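Local coordinates for probable host range protein 2-3 (Myxoma virus, PDB 5CZ3) that probably supports virus multiplication in different cell types, as a member of the poxvirus C7 host-range family, some members of which antagonize a host restriction factor, at residues F14-F28 / R134-D147. Sequence-based numbering, arbitrary orientation.
Sequences FLIDENVSIKHVNLF and RTYTYIDPFISDGD
Lys23 sets off with CG beside its own backbone N (chi1 -52°) and bends at chi3 (74°), while Tyr138 swings its ring between its backbone N and carbonyl carbon (chi1 67°); the two side chains therefore run alongside each other on one face of the sheet. CB of Lys23 lies over the Tyr138 ring, 4.0 Å from its centroid, a CH-pi contact, and the ring's edge in turn meets the face of His24 in a T-shaped pair. Beyond the bend, Lys23 NZ forms a salt bridge to the syn lone pair of Asp147 OD2 at 2.8 Å. Asp147 OD1 has a second partner in Arg150, so each carboxylate oxygen has a cationic neighbour. Water 1 ties OD2 to Ser21 OG and Ser144 N, and Ser21 OG donates to Phe142 O (2.6 Å) on a lone pair in the carbonyl plane. Lys23 O is gripped from opposite faces of its plane by Tyr138 N and Thr137 OG1, the latter at 2.9 Å. Farther along, the Phe28 ring is sandwiched: Arg134 CG packs over one face, and Tyr136 makes an offset stack on the other, centroids 4.5 Å apart. On the inner face Val20 CG1 meets Ile139 CG2 at 3.7 Å, and Ile22 and Ile139 both reach Phe118 of the facing sheet. The whole illustrates how an edge strand is secured: antiparallel pairing of 20-23 with 138-140, flanked by side-chain clasps, completes one sheet of the C7-family beta-sandwich.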
ATOM      1  N   PHE A  14      -1.309  -3.712  -4.835  1.00 39.08           N
ATOM      2  CA  PHE A  14      -2.029  -4.026  -6.064  1.00 40.77           C
ATOM      3  C   PHE A  14      -3.535  -3.840  -5.916  1.00 42.30           C
ATOM      4  O   PHE A  14      -4.145  -4.359  -4.981  1.00 43.53           O
ATOM      5  CB  PHE A  14      -1.731  -5.463  -6.500  1.00 41.17           C
ATOM      6  CG  PHE A  14      -0.270  -5.749  -6.695  1.00 41.59           C
ATOM      7  CD1 PHE A  14       0.341  -5.512  -7.916  1.00 42.63           C
ATOM      8  CD2 PHE A  14       0.495  -6.261  -5.657  1.00 40.90           C
ATOM      9  CE1 PHE A  14       1.687  -5.776  -8.097  1.00 43.17           C
ATOM     10  CE2 PHE A  14       1.842  -6.527  -5.834  1.00 41.12           C
ATOM     11  CZ  PHE A  14       2.438  -6.285  -7.055  1.00 42.17           C
ATOM     12  N   LEU A  15      -4.128  -3.096  -6.844  1.00 43.15           N
ATOM     13  CA  LEU A  15      -5.579  -2.962  -6.910  1.00 44.41           C
ATOM     14  C   LEU A  15      -6.107  -3.909  -7.982  1.00 46.42           C
ATOM     15  O   LEU A  15      -6.000  -3.633  -9.179  1.00 47.44           O
ATOM     16  CB  LEU A  15      -5.991  -1.517  -7.202  1.00 45.54           C
ATOM     17  CG  LEU A  15      -6.012  -0.549  -6.011  1.00 45.05           C
ATOM     18  CD1 LEU A  15      -4.608  -0.239  -5.507  1.00 44.09           C
ATOM     19  CD2 LEU A  15      -6.753   0.736  -6.364  1.00 46.21           C
ATOM     20  N   ILE A  16      -6.677  -5.024  -7.534  1.00 47.15           N
ATOM     21  CA  ILE A  16      -6.974  -6.164  -8.398  1.00 49.27           C
ATOM     22  C   ILE A  16      -7.949  -5.865  -9.534  1.00 52.04           C
ATOM     23  O   ILE A  16      -7.608  -6.025 -10.707  1.00 52.71           O
ATOM     24  CB  ILE A  16      -7.538  -7.338  -7.574  1.00 49.46           C
ATOM     25  CG1 ILE A  16      -6.598  -7.670  -6.413  1.00 46.60           C
ATOM     26  CG2 ILE A  16      -7.755  -8.555  -8.455  1.00 52.49           C
ATOM     27  CD1 ILE A  16      -5.165  -7.906  -6.839  1.00 45.15           C
ATOM     28  N   ASP A  17      -9.158  -5.440  -9.185  1.00 54.13           N
ATOM     29  CA  ASP A  17     -10.202  -5.210 -10.180  1.00 57.37           C
ATOM     30  C   ASP A  17      -9.906  -4.000 -11.059  1.00 57.50           C
ATOM     31  O   ASP A  17     -10.421  -3.889 -12.171  1.00 61.08           O
ATOM     32  CB  ASP A  17     -11.558  -5.042  -9.496  1.00 60.56           C
ATOM     33  CG  ASP A  17     -12.019  -6.309  -8.800  1.00 64.35           C
ATOM     34  OD1 ASP A  17     -11.743  -7.409  -9.325  1.00 65.15           O
ATOM     35  OD2 ASP A  17     -12.653  -6.204  -7.729  1.00 67.76           O
ATOM     36  N   GLU A  18      -9.075  -3.091 -10.559  1.00 54.02           N
ATOM     37  CA  GLU A  18      -8.682  -1.921 -11.332  1.00 52.63           C
ATOM     38  C   GLU A  18      -7.463  -2.231 -12.192  1.00 51.33           C
ATOM     39  O   GLU A  18      -7.079  -1.431 -13.047  1.00 51.52           O
ATOM     40  CB  GLU A  18      -8.392  -0.732 -10.411  1.00 51.16           C
ATOM     41  CG  GLU A  18      -9.633  -0.098  -9.793  1.00 51.03           C
ATOM     42  CD  GLU A  18     -10.252  -0.955  -8.709  1.00 49.23           C
ATOM     43  OE1 GLU A  18      -9.512  -1.727  -8.065  1.00 47.25           O
ATOM     44  OE2 GLU A  18     -11.481  -0.863  -8.504  1.00 50.28           O
ATOM     45  N   ASN A  19      -6.869  -3.399 -11.956  1.00 50.49           N
ATOM     46  CA  ASN A  19      -5.673  -3.847 -12.668  1.00 51.04           C
ATOM     47  C   ASN A  19      -4.554  -2.809 -12.625  1.00 50.32           C
ATOM     48  O   ASN A  19      -3.996  -2.441 -13.657  1.00 52.54           O
ATOM     49  CB  ASN A  19      -6.012  -4.195 -14.120  1.00 53.54           C
ATOM     50  CG  ASN A  19      -4.984  -5.115 -14.756  1.00 54.88           C
ATOM     51  OD1 ASN A  19      -4.534  -6.081 -14.141  1.00 54.09           O
ATOM     52  ND2 ASN A  19      -4.606  -4.815 -15.993  1.00 57.53           N
ATOM     53  N   VAL A  20      -4.236  -2.337 -11.423  1.00 47.49           N
ATOM     54  CA  VAL A  20      -3.214  -1.314 -11.243  1.00 46.13           C
ATOM     55  C   VAL A  20      -2.154  -1.761 -10.239  1.00 44.26           C
ATOM     56  O   VAL A  20      -2.481  -2.263  -9.162  1.00 43.05           O
ATOM     57  CB  VAL A  20      -3.838   0.019 -10.771  1.00 45.38           C
ATOM     58  CG1 VAL A  20      -2.759   1.001 -10.341  1.00 44.67           C
ATOM     59  CG2 VAL A  20      -4.710   0.616 -11.867  1.00 47.10           C
ATOM     60  N   SER A  21      -0.887  -1.584 -10.600  1.00 43.86           N
ATOM     61  CA  SER A  21       0.217  -1.932  -9.714  1.00 42.39           C
ATOM     62  C   SER A  21       0.897  -0.687  -9.158  1.00 42.48           C
ATOM     63  O   SER A  21       1.597   0.023  -9.883  1.00 44.29           O
ATOM     64  CB  SER A  21       1.248  -2.796 -10.447  1.00 43.60           C
ATOM     65  OG  SER A  21       0.712  -4.058 -10.802  1.00 44.27           O
ATOM     66  N   ILE A  22       0.685  -0.421  -7.875  1.00 41.00           N
ATOM     67  CA  ILE A  22       1.410   0.640  -7.192  1.00 41.29           C
ATOM     68  C   ILE A  22       2.644   0.030  -6.540  1.00 41.83           C
ATOM     69  O   ILE A  22       2.563  -0.536  -5.449  1.00 41.61           O
ATOM     70  CB  ILE A  22       0.547   1.343  -6.131  1.00 39.70           C
ATOM     71  CG1 ILE A  22      -0.797   1.764  -6.727  1.00 39.15           C
ATOM     72  CG2 ILE A  22       1.276   2.550  -5.572  1.00 40.61           C
ATOM     73  CD1 ILE A  22      -1.760   2.334  -5.710  1.00 37.56           C
ATOM     74  N   LYS A  23       3.784   0.142  -7.212  1.00 42.99           N
ATOM     75  CA  LYS A  23       4.978  -0.591  -6.808  1.00 43.80           C
ATOM     76  C   LYS A  23       5.984   0.266  -6.049  1.00 43.71           C
ATOM     77  O   LYS A  23       6.042   1.485  -6.227  1.00 44.45           O
ATOM     78  CB  LYS A  23       5.646  -1.212  -8.037  1.00 46.73           C
ATOM     79  CG  LYS A  23       4.694  -2.027  -8.895  1.00 47.76           C
ATOM     80  CD  LYS A  23       5.437  -3.036  -9.747  1.00 49.95           C
ATOM     81  CE  LYS A  23       5.926  -4.202  -8.906  1.00 49.78           C
ATOM     82  NZ  LYS A  23       6.578  -5.249  -9.737  1.00 53.59           N
ATOM     83  N   HIS A  24       6.771  -0.396  -5.201  1.00 42.86           N
ATOM     84  CA  HIS A  24       7.820   0.242  -4.408  1.00 42.86           C
ATOM     85  C   HIS A  24       7.268   1.381  -3.554  1.00 42.01           C
ATOM     86  O   HIS A  24       7.810   2.485  -3.539  1.00 42.56           O
ATOM     87  CB  HIS A  24       8.948   0.748  -5.314  1.00 44.25           C
ATOM     88  CG  HIS A  24       9.664  -0.340  -6.054  1.00 44.86           C
ATOM     89  ND1 HIS A  24      10.886  -0.147  -6.661  1.00 47.08           N
ATOM     90  CD2 HIS A  24       9.330  -1.632  -6.284  1.00 43.73           C
ATOM     91  CE1 HIS A  24      11.275  -1.273  -7.233  1.00 47.09           C
ATOM     92  NE2 HIS A  24      10.348  -2.189  -7.019  1.00 45.30           N
ATOM     93  N   VAL A  25       6.185   1.091  -2.843  1.00 40.41           N
ATOM     94  CA  VAL A  25       5.538   2.060  -1.968  1.00 40.29           C
ATOM     95  C   VAL A  25       6.394   2.336  -0.731  1.00 41.28           C
ATOM     96  O   VAL A  25       6.317   3.406  -0.130  1.00 42.36           O
ATOM     97  CB  VAL A  25       4.141   1.559  -1.545  1.00 38.63           C
ATOM     98  CG1 VAL A  25       3.440   2.573  -0.660  1.00 38.21           C
ATOM     99  CG2 VAL A  25       3.303   1.260  -2.777  1.00 39.18           C
ATOM    100  N   ASN A  26       7.223   1.362  -0.371  1.00 41.77           N
ATOM    101  CA  ASN A  26       8.096   1.454   0.797  1.00 42.55           C
ATOM    102  C   ASN A  26       9.010   2.676   0.811  1.00 44.26           C
ATOM    103  O   ASN A  26       9.450   3.148  -0.238  1.00 44.64           O
ATOM    104  CB  ASN A  26       8.959   0.200   0.882  1.00 42.59           C
ATOM    105  CG  ASN A  26       9.778  -0.018  -0.374  1.00 43.22           C
ATOM    106  OD1 ASN A  26       9.326  -0.664  -1.320  1.00 42.52           O
ATOM    107  ND2 ASN A  26      10.988   0.533  -0.396  1.00 45.08           N
ATOM    108  N   LEU A  27       9.296   3.178   2.007  1.00 45.58           N
ATOM    109  CA  LEU A  27      10.319   4.202   2.177  1.00 47.71           C
ATOM    110  C   LEU A  27      11.663   3.615   1.763  1.00 48.66           C
ATOM    111  O   LEU A  27      11.941   2.453   2.057  1.00 48.20           O
ATOM    112  CB  LEU A  27      10.375   4.689   3.626  1.00 48.91           C
ATOM    113  CG  LEU A  27       9.082   5.182   4.273  1.00 49.01           C
ATOM    114  CD1 LEU A  27       9.325   5.527   5.735  1.00 50.83           C
ATOM    115  CD2 LEU A  27       8.522   6.383   3.523  1.00 50.27           C
ATOM    116  N   PHE A  28      12.500   4.396   1.087  1.00 49.77           N
ATOM    117  CA  PHE A  28      13.802   3.870   0.693  1.00 51.51           C
ATOM    118  C   PHE A  28      14.754   3.857   1.889  1.00 53.75           C
ATOM    119  O   PHE A  28      15.881   3.372   1.791  1.00 55.12           O
ATOM    120  CB  PHE A  28      14.405   4.653  -0.485  1.00 52.75           C
ATOM    121  CG  PHE A  28      14.477   6.144  -0.284  1.00 52.91           C
ATOM    122  CD1 PHE A  28      15.435   6.708   0.545  1.00 54.44           C
ATOM    123  CD2 PHE A  28      13.621   6.988  -0.974  1.00 51.88           C
ATOM    124  CE1 PHE A  28      15.511   8.081   0.712  1.00 55.72           C
ATOM    125  CE2 PHE A  28      13.693   8.360  -0.814  1.00 53.13           C
ATOM    126  CZ  PHE A  28      14.641   8.907   0.028  1.00 55.05           C
ATOM    127  N   ARG A 134       9.111   9.888   0.788  1.00 51.10           N
ATOM    128  CA  ARG A 134      10.464   9.361   0.897  1.00 52.30           C
ATOM    129  C   ARG A 134      10.544   7.993   0.224  1.00 49.30           C
ATOM    130  O   ARG A 134      11.014   7.022   0.816  1.00 48.54           O
ATOM    131  CB  ARG A 134      10.888   9.273   2.366  1.00 54.94           C
ATOM    132  CG  ARG A 134      12.390   9.183   2.580  1.00 59.20           C
ATOM    133  CD  ARG A 134      12.789   9.693   3.954  1.00 62.52           C
ATOM    134  NE  ARG A 134      12.431   8.763   5.020  1.00 61.76           N
ATOM    135  CZ  ARG A 134      12.399   9.088   6.308  1.00 64.05           C
ATOM    136  NH1 ARG A 134      12.695  10.323   6.689  1.00 65.99           N
ATOM    137  NH2 ARG A 134      12.066   8.181   7.215  1.00 65.44           N
ATOM    138  N   THR A 135      10.061   7.915  -1.015  1.00 48.15           N
ATOM    139  CA  THR A 135      10.060   6.661  -1.763  1.00 47.34           C
ATOM    140  C   THR A 135      10.497   6.849  -3.213  1.00 48.69           C
ATOM    141  O   THR A 135      10.693   7.970  -3.682  1.00 51.61           O
ATOM    142  CB  THR A 135       8.664   5.995  -1.786  1.00 45.55           C
ATOM    143  OG1 THR A 135       7.868   6.587  -2.820  1.00 45.93           O
ATOM    144  CG2 THR A 135       7.951   6.141  -0.449  1.00 45.68           C
ATOM    145  N   TYR A 136      10.641   5.728  -3.913  1.00 48.00           N
ATOM    146  CA  TYR A 136      10.883   5.721  -5.349  1.00 49.19           C
ATOM    147  C   TYR A 136       9.726   5.012  -6.040  1.00 47.41           C
ATOM    148  O   TYR A 136       9.923   4.256  -6.991  1.00 48.30           O
ATOM    149  CB  TYR A 136      12.206   5.032  -5.678  1.00 51.50           C
ATOM    150  CG  TYR A 136      13.413   5.689  -5.054  1.00 54.37           C
ATOM    151  CD1 TYR A 136      13.599   7.062  -5.134  1.00 55.95           C
ATOM    152  CD2 TYR A 136      14.367   4.936  -4.383  1.00 55.36           C
ATOM    153  CE1 TYR A 136      14.703   7.668  -4.566  1.00 58.23           C
ATOM    154  CE2 TYR A 136      15.474   5.534  -3.810  1.00 57.84           C
ATOM    155  CZ  TYR A 136      15.637   6.900  -3.905  1.00 58.92           C
ATOM    156  OH  TYR A 136      16.737   7.500  -3.336  1.00 61.61           O
ATOM    157  N   THR A 137       8.519   5.261  -5.545  1.00 45.32           N
ATOM    158  CA  THR A 137       7.332   4.567  -6.021  1.00 43.99           C
ATOM    159  C   THR A 137       6.977   4.921  -7.464  1.00 45.85           C
ATOM    160  O   THR A 137       7.246   6.026  -7.937  1.00 47.56           O
ATOM    161  CB  THR A 137       6.117   4.869  -5.121  1.00 42.66           C
ATOM    162  OG1 THR A 137       5.010   4.051  -5.518  1.00 41.17           O
ATOM    163  CG2 THR A 137       5.728   6.339  -5.207  1.00 44.42           C
ATOM    164  N   TYR A 138       6.384   3.958  -8.160  1.00 45.77           N
ATOM    165  CA  TYR A 138       5.902   4.167  -9.517  1.00 48.11           C
ATOM    166  C   TYR A 138       4.662   3.314  -9.739  1.00 46.06           C
ATOM    167  O   TYR A 138       4.453   2.322  -9.043  1.00 43.57           O
ATOM    168  CB  TYR A 138       6.987   3.833 -10.546  1.00 51.40           C
ATOM    169  CG  TYR A 138       7.362   2.367 -10.612  1.00 50.84           C
ATOM    170  CD1 TYR A 138       8.333   1.838  -9.770  1.00 50.11           C
ATOM    171  CD2 TYR A 138       6.758   1.515 -11.529  1.00 50.68           C
ATOM    172  CE1 TYR A 138       8.683   0.501  -9.830  1.00 49.84           C
ATOM    173  CE2 TYR A 138       7.100   0.177 -11.596  1.00 50.52           C
ATOM    174  CZ  TYR A 138       8.063  -0.324 -10.746  1.00 50.54           C
ATOM    175  OH  TYR A 138       8.406  -1.656 -10.810  1.00 51.94           O
ATOM    176  N   ILE A 139       3.840   3.699 -10.708  1.00 47.67           N
ATOM    177  CA  ILE A 139       2.595   2.986 -10.957  1.00 47.02           C
ATOM    178  C   ILE A 139       2.551   2.365 -12.347  1.00 48.68           C
ATOM    179  O   ILE A 139       2.667   3.060 -13.355  1.00 52.10           O
ATOM    180  CB  ILE A 139       1.377   3.911 -10.793  1.00 48.34           C
ATOM    181  CG1 ILE A 139       1.339   4.499  -9.382  1.00 46.75           C
ATOM    182  CG2 ILE A 139       0.095   3.154 -11.082  1.00 48.56           C
ATOM    183  CD1 ILE A 139       0.208   5.478  -9.161  1.00 48.06           C
ATOM    184  N   ASP A 140       2.389   1.048 -12.392  1.00 47.01           N
ATOM    185  CA  ASP A 140       2.166   0.346 -13.647  1.00 48.21           C
ATOM    186  C   ASP A 140       0.669   0.191 -13.884  1.00 47.25           C
ATOM    187  O   ASP A 140      -0.050  -0.303 -13.016  1.00 45.35           O
ATOM    188  CB  ASP A 140       2.846  -1.025 -13.640  1.00 48.27           C
ATOM    189  CG  ASP A 140       4.353  -0.931 -13.800  1.00 50.32           C
ATOM    190  OD1 ASP A 140       4.826   0.026 -14.448  1.00 53.18           O
ATOM    191  OD2 ASP A 140       5.063  -1.819 -13.284  1.00 49.83           O
ATOM    192  N   PRO A 141       0.192   0.608 -15.064  1.00 48.99           N
ATOM    193  CA  PRO A 141      -1.231   0.514 -15.413  1.00 49.86           C
ATOM    194  C   PRO A 141      -1.664  -0.917 -15.732  1.00 49.90           C
ATOM    195  O   PRO A 141      -2.523  -1.130 -16.588  1.00 51.84           O
ATOM    196  CB  PRO A 141      -1.343   1.407 -16.648  1.00 53.91           C
ATOM    197  CG  PRO A 141       0.005   1.319 -17.284  1.00 54.84           C
ATOM    198  CD  PRO A 141       0.988   1.214 -16.148  1.00 51.88           C
ATOM    199  N   PHE A 142      -1.071  -1.882 -15.039  1.00 48.04           N
ATOM    200  CA  PHE A 142      -1.357  -3.290 -15.263  1.00 48.71           C
ATOM    201  C   PHE A 142      -0.947  -4.113 -14.052  1.00 46.82           C
ATOM    202  O   PHE A 142      -0.335  -3.598 -13.117  1.00 44.74           O
ATOM    203  CB  PHE A 142      -0.628  -3.794 -16.510  1.00 51.45           C
ATOM    204  CG  PHE A 142       0.840  -3.462 -16.529  1.00 51.76           C
ATOM    205  CD1 PHE A 142       1.748  -4.217 -15.802  1.00 50.20           C
ATOM    206  CD2 PHE A 142       1.311  -2.395 -17.277  1.00 53.52           C
ATOM    207  CE1 PHE A 142       3.093  -3.910 -15.815  1.00 50.57           C
ATOM    208  CE2 PHE A 142       2.658  -2.087 -17.297  1.00 53.82           C
ATOM    209  CZ  PHE A 142       3.550  -2.846 -16.566  1.00 52.62           C
ATOM    210  N   ILE A 143      -1.287  -5.396 -14.075  1.00 48.14           N
ATOM    211  CA  ILE A 143      -0.787  -6.337 -13.083  1.00 47.02           C
ATOM    212  C   ILE A 143      -0.225  -7.556 -13.800  1.00 49.15           C
ATOM    213  O   ILE A 143      -0.973  -8.358 -14.359  1.00 51.19           O
ATOM    214  CB  ILE A 143      -1.878  -6.776 -12.093  1.00 46.40           C
ATOM    215  CG1 ILE A 143      -2.444  -5.567 -11.346  1.00 45.11           C
ATOM    216  CG2 ILE A 143      -1.316  -7.779 -11.103  1.00 45.68           C
ATOM    217  CD1 ILE A 143      -3.578  -5.910 -10.407  1.00 44.79           C
ATOM    218  N   SER A 144       1.097  -7.683 -13.796  1.00 49.63           N
ATOM    219  CA  SER A 144       1.760  -8.772 -14.503  1.00 52.57           C
ATOM    220  C   SER A 144       1.442 -10.123 -13.874  1.00 52.59           C
ATOM    221  O   SER A 144       1.126 -10.205 -12.687  1.00 49.87           O
ATOM    222  CB  SER A 144       3.275  -8.554 -14.524  1.00 53.67           C
ATOM    223  OG  SER A 144       3.820  -8.652 -13.220  1.00 52.16           O
ATOM    224  N   ASP A 145       1.527 -11.176 -14.680  1.00 56.07           N
ATOM    225  CA  ASP A 145       1.334 -12.535 -14.188  1.00 58.16           C
ATOM    226  C   ASP A 145       2.418 -12.904 -13.182  1.00 58.55           C
ATOM    227  O   ASP A 145       2.181 -13.684 -12.258  1.00 58.87           O
ATOM    228  CB  ASP A 145       1.331 -13.532 -15.350  1.00 62.04           C
ATOM    229  CG  ASP A 145       0.092 -13.415 -16.214  1.00 62.34           C
ATOM    230  OD1 ASP A 145      -0.950 -12.956 -15.703  1.00 59.82           O
ATOM    231  OD2 ASP A 145       0.160 -13.781 -17.406  1.00 65.98           O
ATOM    232  N   GLY A 146       3.607 -12.338 -13.367  1.00 58.73           N
ATOM    233  CA  GLY A 146       4.717 -12.572 -12.461  1.00 58.63           C
ATOM    234  C   GLY A 146       4.425 -12.057 -11.066  1.00 55.61           C
ATOM    235  O   GLY A 146       4.699 -12.732 -10.074  1.00 56.18           O
ATOM    236  N   ASP A 147       3.862 -10.855 -10.992  1.00 52.70           N
ATOM    237  CA  ASP A 147       3.475 -10.272  -9.715  1.00 50.22           C
ATOM    238  C   ASP A 147       2.337 -11.059  -9.079  1.00 50.17           C
ATOM    239  O   ASP A 147       2.284 -11.210  -7.860  1.00 49.40           O
ATOM    240  CB  ASP A 147       3.069  -8.808  -9.889  1.00 48.07           C
ATOM    241  CG  ASP A 147       4.224  -7.852  -9.669  1.00 47.66           C
ATOM    242  OD1 ASP A 147       5.099  -8.161  -8.833  1.00 47.99           O
ATOM    243  OD2 ASP A 147       4.258  -6.791 -10.330  1.00 47.19           O
TER
HETATM  244  O   HOH W   1       2.533  -5.927 -12.118  1.00 46.59           O
HETATM  245  O   HOH W   2      10.408   3.109  -2.728  1.00 42.60           O